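PDB 6GKE: fucose-specific lectin from Aleuria aurantia, which binds L-fucose through five sites on a six-bladed beta-propeller, with strongest preference for the alpha-1,6-linked core fucose of glycoproteins. Local coordinates for residues A[22-27]-A[74-79]; A[36-41]-A[50-55]; A[66-71]-A[128-133]. The protein carries 1 engineered substitution. One frame throughout, in Å; residues are numbered along the deposited sequence.

Overall arrangement
The three contacts occupy adjoining blades of the propeller. Interaction 1 bridges the first two blades, interaction 2 lies within the first, and interaction 3 bridges the second and third. Interactions 1 and 2 share one fucose, to which Arg24 and Glu36 both bind; their centres are about 9 Å apart and Tyr26 OH meets Glu36 OE2 at 2.7 Å. Interactions 1 and 3, with centres about 11 Å apart, meet on neighbouring strands 64-70 and 73-81, where Gln75 N lies 2.8 Å from Trp68 O. Arg77 of interaction 1 and Ile130 of interaction 3 line the next sugar pocket. Interactions 2 and 3 do not touch, their nearest atoms being about 9 Å apart.

Interaction 1: residues A[22-27]-A[74-79]; sequences QQRVYF and IQIRVY. With FUC (alpha-L-fucopyranose), chain C; FUC (alpha-L-fucopyranose), chain B.
Tyr26 lays its ring against Val78 and its hydroxyl end against Ile76, and this carries most of the packing between strands 22-27 and 74-79. The methyl CG2 of Val78 sits squarely over one face of the phenol ring, 3.8 Å from its centroid and only 3° off the normal, a CH-pi contact over the ring centre. With CG1 of Val78 anti to the backbone N (chi1 179°), it is the other branch, CG2, that is presented to the ring. Further along, Ile76 reaches the hydroxyl end with two methyls: CD1 comes to 3.4 Å from Tyr26 OH and CG2 to 3.6 Å from the same oxygen. That hydroxyl is not left in an apolar setting, because it hydrogen-bonds to Glu36 OE2. Ile76 also helps line the sugar site, its CD1 lying 3.5 Å from O4 of the chain C fucose. Arg24 grips that same sugar with the edge of its guanidinium, NE donating to O4 (2.8 Å) and NH2 to O5 (2.9 Å), while NH1 is tied back to Gln22 OE1 and the carbonyl of Gln23. Arg77 repeats the grip on the chain B fucose, on the side of its strand turned from this contact. No hydrogen bond joins the two segments, whose axes are 9.8 Å apart and inclined by 22°: they are the second strands of successive propeller blades, packed face to face, with strand 22-28 paired to 10-15 and 33-40, and strand 73-81 paired to 64-70 and 87-93.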
# COMPACT_ATOMS: atom_id res chain seq x y z
N GLN A 22 -14.31 -7.33 -25.01
CA GLN A 22 -14.54 -7.58 -23.59
C GLN A 22 -13.19 -7.73 -22.90
O GLN A 22 -12.31 -8.44 -23.39
CB GLN A 22 -15.37 -8.85 -23.40
CG GLN A 22 -16.82 -8.69 -23.81
CD GLN A 22 -17.62 -7.80 -22.90
OE1 GLN A 22 -17.41 -7.75 -21.69
NE2 GLN A 22 -18.58 -7.07 -23.45
N GLN A 23 -13.03 -7.05 -21.76
CA GLN A 23 -11.84 -7.18 -20.94
C GLN A 23 -12.25 -7.59 -19.53
O GLN A 23 -13.30 -7.17 -19.03
CB GLN A 23 -11.08 -5.86 -20.84
CG GLN A 23 -10.54 -5.35 -22.16
CD GLN A 23 -9.77 -4.08 -21.93
OE1 GLN A 23 -8.64 -4.09 -21.43
NE2 GLN A 23 -10.38 -2.96 -22.29
N ARG A 24 -11.39 -8.37 -18.88
CA ARG A 24 -11.50 -8.62 -17.46
C ARG A 24 -10.13 -8.40 -16.84
O ARG A 24 -9.11 -8.76 -17.42
CB ARG A 24 -11.98 -10.04 -17.15
CG ARG A 24 -13.27 -10.46 -17.83
CD ARG A 24 -14.49 -9.75 -17.29
NE ARG A 24 -15.74 -10.19 -17.92
CZ ARG A 24 -16.27 -9.66 -19.02
NH1 ARG A 24 -15.70 -8.63 -19.62
NH2 ARG A 24 -17.38 -10.19 -19.53
N VAL A 25 -10.12 -7.80 -15.64
CA VAL A 25 -8.89 -7.63 -14.90
C VAL A 25 -9.13 -8.13 -13.47
O VAL A 25 -10.21 -7.94 -12.91
CB VAL A 25 -8.37 -6.18 -14.97
CG1 VAL A 25 -9.34 -5.17 -14.41
CG2 VAL A 25 -7.00 -6.03 -14.33
N TYR A 26 -8.11 -8.81 -12.94
CA TYR A 26 -8.13 -9.48 -11.65
C TYR A 26 -7.06 -8.84 -10.76
O TYR A 26 -5.94 -8.58 -11.19
CB TYR A 26 -7.88 -10.99 -11.80
CG TYR A 26 -8.91 -11.60 -12.70
CD1 TYR A 26 -10.18 -11.90 -12.23
CD2 TYR A 26 -8.67 -11.75 -14.06
CE1 TYR A 26 -11.17 -12.35 -13.08
CE2 TYR A 26 -9.65 -12.20 -14.92
CZ TYR A 26 -10.91 -12.48 -14.43
OH TYR A 26 -11.89 -12.87 -15.30
N PHE A 27 -7.44 -8.61 -9.50
CA PHE A 27 -6.57 -8.01 -8.51
C PHE A 27 -7.00 -8.52 -7.14
O PHE A 27 -8.09 -9.07 -6.99
CB PHE A 27 -6.63 -6.48 -8.59
CG PHE A 27 -7.98 -5.89 -8.25
CD1 PHE A 27 -8.97 -5.73 -9.21
CD2 PHE A 27 -8.26 -5.52 -6.94
CE1 PHE A 27 -10.20 -5.20 -8.87
CE2 PHE A 27 -9.50 -4.99 -6.60
CZ PHE A 27 -10.46 -4.83 -7.56
N ILE A 74 -17.89 -18.44 -22.31
CA ILE A 74 -16.55 -17.93 -22.08
C ILE A 74 -15.93 -18.72 -20.92
O ILE A 74 -16.50 -18.79 -19.84
CB ILE A 74 -16.58 -16.42 -21.78
CG1 ILE A 74 -17.21 -15.62 -22.92
CG2 ILE A 74 -15.18 -15.92 -21.45
CD1 ILE A 74 -16.52 -15.76 -24.26
N GLN A 75 -14.75 -19.29 -21.18
CA GLN A 75 -13.97 -19.95 -20.15
C GLN A 75 -12.87 -19.00 -19.67
O GLN A 75 -12.18 -18.38 -20.47
CB GLN A 75 -13.35 -21.25 -20.68
CG GLN A 75 -14.37 -22.27 -21.17
CD GLN A 75 -14.97 -23.09 -20.06
OE1 GLN A 75 -14.43 -23.20 -18.96
NE2 GLN A 75 -16.11 -23.69 -20.35
N ILE A 76 -12.73 -18.90 -18.34
CA ILE A 76 -11.64 -18.14 -17.74
C ILE A 76 -10.96 -19.05 -16.72
O ILE A 76 -11.63 -19.81 -16.02
CB ILE A 76 -12.10 -16.82 -17.10
CG1 ILE A 76 -12.91 -15.98 -18.08
CG2 ILE A 76 -10.91 -16.05 -16.54
CD1 ILE A 76 -13.69 -14.85 -17.45
N ARG A 77 -9.64 -18.95 -16.64
CA ARG A 77 -8.89 -19.59 -15.57
C ARG A 77 -7.99 -18.54 -14.93
O ARG A 77 -7.28 -17.82 -15.64
CB ARG A 77 -8.04 -20.75 -16.10
CG ARG A 77 -8.81 -21.81 -16.86
CD ARG A 77 -9.79 -22.58 -15.98
NE ARG A 77 -10.49 -23.64 -16.71
CZ ARG A 77 -11.65 -23.50 -17.36
NH1 ARG A 77 -12.27 -22.33 -17.40
NH2 ARG A 77 -12.18 -24.53 -17.99
N VAL A 78 -8.06 -18.45 -13.60
CA VAL A 78 -7.24 -17.53 -12.82
C VAL A 78 -6.36 -18.37 -11.90
O VAL A 78 -6.87 -19.15 -11.10
CB VAL A 78 -8.09 -16.53 -12.03
CG1 VAL A 78 -7.20 -15.60 -11.21
CG2 VAL A 78 -9.00 -15.72 -12.94
N TYR A 79 -5.04 -18.19 -12.03
CA TYR A 79 -4.04 -18.91 -11.25
C TYR A 79 -3.54 -18.03 -10.11
O TYR A 79 -3.38 -16.82 -10.27
CB TYR A 79 -2.90 -19.38 -12.16
CG TYR A 79 -3.45 -20.31 -13.21
CD1 TYR A 79 -3.82 -21.59 -12.86
CD2 TYR A 79 -3.75 -19.87 -14.49
CE1 TYR A 79 -4.44 -22.44 -13.76
CE2 TYR A 79 -4.37 -20.71 -15.41
CZ TYR A 79 -4.74 -21.99 -15.03
OH TYR A 79 -5.42 -22.78 -15.92
C1 FUC C . -19.48 -11.72 -16.85
C2 FUC C . -18.82 -11.62 -15.49
C3 FUC C . -18.17 -12.95 -15.11
C4 FUC C . -17.25 -13.43 -16.22
C5 FUC C . -18.03 -13.50 -17.52
C6 FUC C . -17.18 -13.93 -18.71
O1 FUC C . -20.61 -12.57 -16.72
O2 FUC C . -19.82 -11.29 -14.52
O3 FUC C . -17.49 -12.82 -13.86
O4 FUC C . -16.15 -12.53 -16.41
O5 FUC C . -18.56 -12.21 -17.82
C1 FUC B . -11.33 -27.50 -15.89
C2 FUC B . -10.38 -27.27 -14.72
C3 FUC B . -8.98 -27.75 -15.07
C4 FUC B . -8.53 -27.06 -16.35
C5 FUC B . -9.52 -27.40 -17.46
C6 FUC B . -9.16 -26.77 -18.80
O2 FUC B . -10.86 -27.97 -13.56
O3 FUC B . -8.09 -27.52 -13.97
O4 FUC B . -8.51 -25.63 -16.22
O5 FUC B . -10.82 -26.92 -17.09

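Interaction 2: residues A[36-41]-A[50-55]; sequences EAQRGG and SQNVIG. With FUC (alpha-L-fucopyranose), chain C; GOL (glycerol), chain D.
The side-chain amides of Gln38 and Asn52 pass at an angle, their planes 53° apart and their nitrogens, Gln38 NE2 and Asn52 ND2, 3.7 Å from each other. At the edge of the Gln38 amide, NE2 donates almost in plane to Glu36 OE1 (2.9 Å), meeting the carboxylate on its anti side and somewhat out of its plane. This is the hairpin of strands 33-40 and 46-56, the outer pair of the first blade of the six-bladed propeller, and the carboxylate belongs to a fucose site. Each oxygen of Glu36 takes one sugar hydroxyl: O3 of the fucose gives its hydrogen to OE1 and O4 to OE2, both at 2.7 Å. CG of Glu36 stands anti to the backbone N (chi1 -173°) and the chain runs on extended, which carries the carboxylate out to the sugar. With Tyr26 on OE2 and Gln38 on OE1, the turn of the carboxylate is probably fixed. The amide of Gln38 is held in turn at its other end, where OE1 bonds to Thr46 OG1 and accepts from a water, which in turn accepts a weak bond from Asn52 ND2.

The backbone link across the segments is Glu36 N to Asn52 O, 3.0 Å long. Beyond it, Ile54 and Gly55 both face Ile34, a classic beta bulge, and Ile54 packs on Trp97, another residue of the fucose site. Ile54 CG2 touches Glu36 CB at 3.9 Å. A glycerol, probably from the crystallisation liquor, lies beside the hairpin, and Asn52 ND2 points nearly straight at its O3, 2.9 Å away at 172°.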
# COMPACT_ATOMS: atom_id res chain seq x y z
N GLU A 36 -12.77 -9.13 -9.68
CA GLU A 36 -12.82 -8.92 -11.11
C GLU A 36 -13.45 -7.55 -11.41
O GLU A 36 -14.47 -7.20 -10.80
CB GLU A 36 -13.67 -10.00 -11.76
CG GLU A 36 -13.66 -9.99 -13.29
CD GLU A 36 -14.69 -10.95 -13.86
OE1 GLU A 36 -15.89 -10.70 -13.64
OE2 GLU A 36 -14.29 -11.95 -14.51
N ALA A 37 -12.87 -6.84 -12.38
CA ALA A 37 -13.50 -5.69 -13.03
C ALA A 37 -13.68 -6.04 -14.51
O ALA A 37 -12.91 -6.85 -15.06
CB ALA A 37 -12.70 -4.43 -12.84
N GLN A 38 -14.69 -5.44 -15.14
CA GLN A 38 -15.08 -5.79 -16.51
C GLN A 38 -15.21 -4.52 -17.36
O GLN A 38 -15.63 -3.48 -16.87
CB GLN A 38 -16.44 -6.50 -16.54
CG GLN A 38 -16.60 -7.60 -15.51
CD GLN A 38 -17.04 -7.15 -14.14
OE1 GLN A 38 -17.60 -6.07 -13.94
NE2 GLN A 38 -16.80 -8.00 -13.15
N ARG A 39 -14.89 -4.65 -18.65
CA ARG A 39 -15.16 -3.59 -19.60
C ARG A 39 -15.69 -4.20 -20.90
O ARG A 39 -15.17 -5.19 -21.39
CB ARG A 39 -13.92 -2.74 -19.90
CG ARG A 39 -14.28 -1.39 -20.48
CD ARG A 39 -13.09 -0.50 -20.77
NE ARG A 39 -13.55 0.84 -21.09
CZ ARG A 39 -12.77 1.91 -21.22
NH1 ARG A 39 -11.46 1.79 -21.20
NH2 ARG A 39 -13.32 3.10 -21.37
N GLY A 40 -16.72 -3.55 -21.45
CA GLY A 40 -17.21 -3.84 -22.78
C GLY A 40 -17.01 -2.64 -23.68
O GLY A 40 -17.49 -1.55 -23.38
N GLY A 41 -16.28 -2.83 -24.78
CA GLY A 41 -15.95 -1.73 -25.68
C GLY A 41 -15.27 -0.59 -24.93
O GLY A 41 -14.36 -0.84 -24.13
N SER A 50 -16.80 -5.54 -3.59
CA SER A 50 -16.92 -6.74 -2.76
C SER A 50 -17.93 -7.74 -3.35
O SER A 50 -17.94 -8.89 -2.94
CB SER A 50 -17.29 -6.38 -1.35
OG SER A 50 -18.59 -5.82 -1.32
N GLN A 51 -18.78 -7.30 -4.29
CA GLN A 51 -19.74 -8.17 -4.97
C GLN A 51 -19.12 -8.83 -6.22
O GLN A 51 -19.83 -9.52 -6.95
CB GLN A 51 -20.98 -7.37 -5.37
CG GLN A 51 -21.69 -6.70 -4.20
N ASN A 52 -17.82 -8.62 -6.45
CA ASN A 52 -17.14 -9.11 -7.65
C ASN A 52 -15.99 -10.05 -7.28
O ASN A 52 -14.99 -10.11 -7.99
CB ASN A 52 -16.62 -7.96 -8.50
CG ASN A 52 -17.74 -7.06 -8.98
OD1 ASN A 52 -17.90 -5.95 -8.49
ND2 ASN A 52 -18.52 -7.55 -9.93
N VAL A 53 -16.15 -10.80 -6.19
CA VAL A 53 -15.14 -11.75 -5.77
C VAL A 53 -15.28 -13.04 -6.60
O VAL A 53 -16.38 -13.58 -6.73
CB VAL A 53 -15.26 -12.04 -4.26
CG1 VAL A 53 -14.41 -13.23 -3.84
CG2 VAL A 53 -14.91 -10.80 -3.45
N ILE A 54 -14.15 -13.52 -7.13
CA ILE A 54 -14.12 -14.73 -7.96
C ILE A 54 -13.34 -15.86 -7.28
O ILE A 54 -13.41 -17.00 -7.73
CB ILE A 54 -13.59 -14.44 -9.38
CG1 ILE A 54 -12.10 -14.05 -9.44
CG2 ILE A 54 -14.47 -13.39 -10.04
CD1 ILE A 54 -11.14 -15.21 -9.45
N GLY A 55 -12.59 -15.55 -6.22
CA GLY A 55 -11.78 -16.52 -5.52
C GLY A 55 -11.02 -15.84 -4.41
O GLY A 55 -11.33 -14.71 -4.04
C1 FUC C . -19.48 -11.72 -16.85
C2 FUC C . -18.82 -11.62 -15.49
C3 FUC C . -18.17 -12.95 -15.11
C4 FUC C . -17.25 -13.43 -16.22
C5 FUC C . -18.03 -13.50 -17.52
C6 FUC C . -17.18 -13.93 -18.71
O1 FUC C . -20.61 -12.57 -16.72
O2 FUC C . -19.82 -11.29 -14.52
O3 FUC C . -17.49 -12.82 -13.86
O4 FUC C . -16.15 -12.53 -16.41
O5 FUC C . -18.56 -12.21 -17.82
C1 GOL D . -19.15 -12.26 -9.23
O1 GOL D . -19.99 -13.39 -9.01
C2 GOL D . -18.33 -12.51 -10.49
O2 GOL D . -19.21 -12.61 -11.62
C3 GOL D . -17.25 -11.43 -10.64
O3 GOL D . -17.78 -10.14 -10.92
O HOH W 1 -19.96 -6.21 -12.59

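Interaction 3: residues A[66-71]-A[128-133]; sequences VTWKSA and PNIRVY. With FUC (alpha-L-fucopyranose), chain E.
Val66 and Trp68 face Ile130 and Pro128 on segments that run in opposite senses, the CA atoms 8.1 Å apart for Val66 and Ile130 and 7.6 Å for Trp68 and Pro128, so the contact is made by side chains alone. It is a blade-to-blade interface of the six-bladed beta-propeller, strand 64-70 at the inner edge of one four-stranded sheet lying against strand 129-134 and Pro128 just before it in the next. Trp68 does most of the work. Its CG stands between the backbone N and the carbonyl carbon (chi1 67°), and the indole turns one face to Pro128. There CB of the proline lies 3.8 Å from the centroid of the six-membered ring, 22° off its normal, a CH-pi contact displaced toward CE2, at the rim of the ring; the distance from that CB to Trp68 CE2 is 3.5 Å. On the opposite side of the indole plane, beyond its rim near CH2, lies the guanidinium of Arg77, so Trp68 is a second-shell neighbour of that sugar-binding arginine. The methyl CD1 of Ile130 meets the far corner of the indole, 3.9 Å from Trp68 CH2, with the two side chains nearly perpendicular. Val66 CG2 and Ile130 CG2 make a more distant apolar contact, 4.4 Å apart. Ile130 also touches the fucose held by Arg77.

Arg131, pointing the opposite way, serves the next site. Its NH1 is tied to the carbonyl of Ile130, and the guanidinium edge meets the chain E fucose, NE donating to O4 at 2.8 Å and NH2 to O5 at 2.9 Å.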
# COMPACT_ATOMS: atom_id res chain seq x y z
N VAL A 66 -6.02 -16.74 -18.15
CA VAL A 66 -6.23 -17.03 -19.57
C VAL A 66 -7.72 -17.18 -19.85
O VAL A 66 -8.52 -17.41 -18.93
CB VAL A 66 -5.48 -18.29 -20.03
CG1 VAL A 66 -3.97 -18.13 -19.91
CG2 VAL A 66 -5.94 -19.54 -19.29
N THR A 67 -8.09 -17.09 -21.13
CA THR A 67 -9.47 -17.22 -21.55
C THR A 67 -9.54 -17.82 -22.95
O THR A 67 -8.63 -17.67 -23.76
CB THR A 67 -10.19 -15.87 -21.47
OG1 THR A 67 -11.59 -16.01 -21.70
CG2 THR A 67 -9.65 -14.86 -22.47
N TRP A 68 -10.67 -18.47 -23.23
CA TRP A 68 -11.02 -18.94 -24.57
C TRP A 68 -12.54 -19.12 -24.60
O TRP A 68 -13.19 -19.10 -23.55
CB TRP A 68 -10.28 -20.23 -24.95
CG TRP A 68 -10.69 -21.43 -24.14
CD1 TRP A 68 -11.58 -22.40 -24.49
CD2 TRP A 68 -10.23 -21.77 -22.82
NE1 TRP A 68 -11.71 -23.32 -23.48
CE2 TRP A 68 -10.90 -22.96 -22.44
CE3 TRP A 68 -9.32 -21.20 -21.92
CZ2 TRP A 68 -10.70 -23.57 -21.21
CZ3 TRP A 68 -9.11 -21.81 -20.70
CH2 TRP A 68 -9.80 -22.97 -20.35
N LYS A 69 -13.09 -19.29 -25.80
CA LYS A 69 -14.51 -19.53 -25.95
C LYS A 69 -14.75 -21.03 -26.16
O LYS A 69 -14.02 -21.69 -26.88
CB LYS A 69 -15.07 -18.69 -27.10
CG LYS A 69 -16.58 -18.75 -27.24
CD LYS A 69 -17.15 -17.65 -28.10
CE LYS A 69 -16.43 -17.47 -29.42
NZ LYS A 69 -17.13 -16.52 -30.32
N SER A 70 -15.76 -21.56 -25.48
CA SER A 70 -16.11 -22.97 -25.55
C SER A 70 -17.60 -23.11 -25.83
O SER A 70 -18.34 -22.14 -25.82
CB SER A 70 -15.77 -23.66 -24.27
OG SER A 70 -16.74 -23.34 -23.27
N ALA A 71 -18.03 -24.35 -26.01
CA ALA A 71 -19.42 -24.61 -26.26
C ALA A 71 -20.29 -24.20 -25.05
O ALA A 71 -21.48 -23.94 -25.23
CB ALA A 71 -19.62 -26.06 -26.63
N PRO A 128 -8.80 -26.77 -25.19
CA PRO A 128 -7.77 -25.82 -24.81
C PRO A 128 -6.45 -26.52 -24.45
O PRO A 128 -6.43 -27.68 -24.05
CB PRO A 128 -8.37 -25.14 -23.57
CG PRO A 128 -9.18 -26.24 -22.94
CD PRO A 128 -9.77 -27.00 -24.11
N ASN A 129 -5.37 -25.76 -24.58
CA ASN A 129 -4.04 -26.16 -24.14
C ASN A 129 -3.51 -25.04 -23.27
O ASN A 129 -3.32 -23.94 -23.77
CB ASN A 129 -3.10 -26.40 -25.32
CG ASN A 129 -3.62 -27.45 -26.27
OD1 ASN A 129 -3.37 -28.64 -26.07
ND2 ASN A 129 -4.35 -27.02 -27.28
N ILE A 130 -3.31 -25.32 -21.98
CA ILE A 130 -2.89 -24.31 -21.01
C ILE A 130 -1.48 -24.64 -20.54
O ILE A 130 -1.15 -25.81 -20.33
CB ILE A 130 -3.86 -24.22 -19.82
CG1 ILE A 130 -5.31 -24.01 -20.27
CG2 ILE A 130 -3.43 -23.13 -18.84
CD1 ILE A 130 -6.32 -24.25 -19.18
N ARG A 131 -0.67 -23.61 -20.33
CA ARG A 131 0.64 -23.77 -19.70
C ARG A 131 0.76 -22.70 -18.61
O ARG A 131 0.44 -21.54 -18.86
CB ARG A 131 1.77 -23.64 -20.72
CG ARG A 131 1.68 -24.58 -21.91
CD ARG A 131 1.91 -26.03 -21.53
NE ARG A 131 1.91 -26.95 -22.66
CZ ARG A 131 0.85 -27.63 -23.12
NH1 ARG A 131 -0.37 -27.39 -22.65
NH2 ARG A 131 1.02 -28.56 -24.05
N VAL A 132 1.22 -23.11 -17.43
CA VAL A 132 1.39 -22.24 -16.28
C VAL A 132 2.86 -22.29 -15.86
O VAL A 132 3.43 -23.37 -15.76
CB VAL A 132 0.46 -22.65 -15.12
CG1 VAL A 132 0.64 -21.74 -13.92
CG2 VAL A 132 -0.99 -22.69 -15.55
N TYR A 133 3.44 -21.11 -15.63
CA TYR A 133 4.86 -20.96 -15.31
C TYR A 133 5.00 -20.37 -13.91
O TYR A 133 4.29 -19.43 -13.54
CB TYR A 133 5.55 -20.09 -16.37
CG TYR A 133 5.42 -20.71 -17.73
CD1 TYR A 133 6.33 -21.66 -18.17
CD2 TYR A 133 4.32 -20.44 -18.53
CE1 TYR A 133 6.17 -22.30 -19.39
CE2 TYR A 133 4.14 -21.09 -19.74
CZ TYR A 133 5.06 -22.03 -20.17
OH TYR A 133 4.85 -22.67 -21.36
C1 FUC E . 4.39 -30.22 -23.80
C2 FUC E . 5.31 -29.73 -22.69
C3 FUC E . 6.32 -28.74 -23.29
C4 FUC E . 5.59 -27.61 -24.02
C5 FUC E . 4.75 -28.25 -25.12
C6 FUC E . 4.01 -27.23 -25.96
O1 FUC E . 5.15 -31.06 -24.66
O2 FUC E . 5.96 -30.85 -22.06
O3 FUC E . 7.20 -28.24 -22.28
O4 FUC E . 4.70 -26.90 -23.16
O5 FUC E . 3.80 -29.13 -24.53